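Local coordinates for metal-dependent hydrolase (Lactobacillus plantarum, PDB 2F6K) that probably decarboxylates a 2-amino-3-carboxymuconate semialdehyde-like substrate as a manganese-binding member of the amidohydrolase superfamily, at the interface of chains A and B. Coordinates in Å, arbitrary orientation; residue numbers count along the deposited sequence, not the author numbering. Chains: chain A/B, metal-dependent hydrolase.

The interface of chains A and B. Residues chain A 208-209, 212, 248, 251; chain B 208-209, 212, 248, 251.
A:Phe209 and B:Phe209 lay one ring face against the other across the two-fold axis, centroids 3.9 Å apart and planes inclined by 14°. The stack is slightly slipped: CD1 of each ring sits over the rim of its partner rather than over its centre. The two side chains nevertheless cross at about a right angle, and the CB of each lies beside the CD2-CE2 side of the other ring, with A:Phe209 CB 3.6 Å from B:Phe209 CE2. With CG anti to the carbonyl carbon (chi1 -64°), each ring projects from the residue just before helix 210-225 towards its counterpart across the two-fold axis. Replacing A:Phe209 with an alanine is likely to leave the face of B:Phe209 that it covers without its aromatic mate, and that ring freer to turn. Beside the stack, A:Ile212 and B:Ile212 reach toward each other tip to tip, A:Ile212 CG1 lying 3.9 Å from B:Ile212 CD1. A:Ile212 CD1, the delta-methyl of the other copy, rests 3.5 Å from the backbone carbonyl oxygen B:Ala208 O. The other branch, A:Ile212 CG2, packs against the extended chain of B:Gln248, 4.0 Å from its CG and 3.9 Å from the amide oxygen OE1, so the glutamine contributes van der Waals contact here. Further out, A:Thr251 OG1 and B:Thr251 OG1 form a hydroxyl-to-hydroxyl hydrogen bond of 3.0 Å across the axis; which one donates is not seen. Each asymmetric contact recurs with the chains exchanged. This largely apolar patch, closed by a polar pair, joins two copies within the deposited tetramer and may help hold a biological dimer together.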
# COMPACT_ATOMS: atom_id res chain seq x y z
N ALA A 208 22.53 6.95 -5.20
CA ALA A 208 21.22 7.55 -4.96
C ALA A 208 21.30 8.51 -3.77
O ALA A 208 22.00 9.52 -3.84
CB ALA A 208 20.18 6.46 -4.71
N PHE A 209 20.60 8.20 -2.68
CA PHE A 209 20.59 9.06 -1.49
C PHE A 209 21.60 8.68 -0.41
O PHE A 209 21.61 9.29 0.66
CB PHE A 209 19.20 9.08 -0.86
CG PHE A 209 18.13 9.69 -1.74
CD1 PHE A 209 16.84 9.19 -1.71
CD2 PHE A 209 18.43 10.74 -2.60
CE1 PHE A 209 15.85 9.72 -2.53
CE2 PHE A 209 17.45 11.29 -3.42
CZ PHE A 209 16.16 10.77 -3.39
N ILE A 212 23.61 11.23 1.56
CA ILE A 212 23.00 11.99 2.65
C ILE A 212 22.49 11.17 3.85
O ILE A 212 22.59 11.62 4.99
CB ILE A 212 21.83 12.85 2.12
CG1 ILE A 212 22.39 13.97 1.23
CG2 ILE A 212 21.02 13.42 3.29
CD1 ILE A 212 21.32 14.91 0.67
N GLN A 248 25.89 15.64 -6.28
CA GLN A 248 25.92 14.22 -5.93
C GLN A 248 27.28 13.54 -5.92
O GLN A 248 27.73 13.08 -4.88
CB GLN A 248 24.98 13.44 -6.85
CG GLN A 248 24.60 12.08 -6.29
CD GLN A 248 23.81 11.24 -7.27
OE1 GLN A 248 23.12 10.30 -6.88
NE2 GLN A 248 23.91 11.57 -8.55
N THR A 251 29.80 14.64 -3.24
CA THR A 251 29.48 14.18 -1.90
C THR A 251 29.92 12.72 -1.74
O THR A 251 30.58 12.36 -0.76
CB THR A 251 27.97 14.30 -1.60
OG1 THR A 251 27.58 15.68 -1.61
CG2 THR A 251 27.65 13.71 -0.23
N ALA B 208 16.28 17.46 3.62
CA ALA B 208 16.24 16.01 3.43
C ALA B 208 17.07 15.62 2.20
O ALA B 208 18.28 15.82 2.20
CB ALA B 208 14.80 15.54 3.28
N PHE B 209 16.43 15.09 1.17
CA PHE B 209 17.13 14.66 -0.04
C PHE B 209 17.15 15.70 -1.17
O PHE B 209 17.64 15.41 -2.27
CB PHE B 209 16.51 13.38 -0.59
CG PHE B 209 16.65 12.19 0.32
CD1 PHE B 209 15.64 11.24 0.38
CD2 PHE B 209 17.78 12.03 1.12
CE1 PHE B 209 15.74 10.15 1.24
CE2 PHE B 209 17.89 10.95 1.98
CZ PHE B 209 16.86 10.00 2.04
N ILE B 212 20.21 16.33 -3.35
CA ILE B 212 20.56 15.41 -4.43
C ILE B 212 19.53 15.26 -5.56
O ILE B 212 19.92 15.12 -6.73
CB ILE B 212 20.86 14.01 -3.87
CG1 ILE B 212 22.16 14.06 -3.05
CG2 ILE B 212 20.95 12.98 -5.01
CD1 ILE B 212 22.58 12.71 -2.46
N GLN B 248 25.61 16.76 4.17
CA GLN B 248 24.33 17.38 3.88
C GLN B 248 24.30 18.91 3.82
O GLN B 248 24.02 19.48 2.77
CB GLN B 248 23.27 16.91 4.88
CG GLN B 248 21.85 17.14 4.39
CD GLN B 248 20.81 16.83 5.44
OE1 GLN B 248 19.65 16.60 5.13
NE2 GLN B 248 21.23 16.83 6.70
N THR B 251 26.23 20.60 0.96
CA THR B 251 25.59 20.46 -0.35
C THR B 251 24.46 21.49 -0.48
O THR B 251 24.35 22.20 -1.48
CB THR B 251 25.03 19.04 -0.56
OG1 THR B 251 26.10 18.09 -0.58
CG2 THR B 251 24.28 18.95 -1.89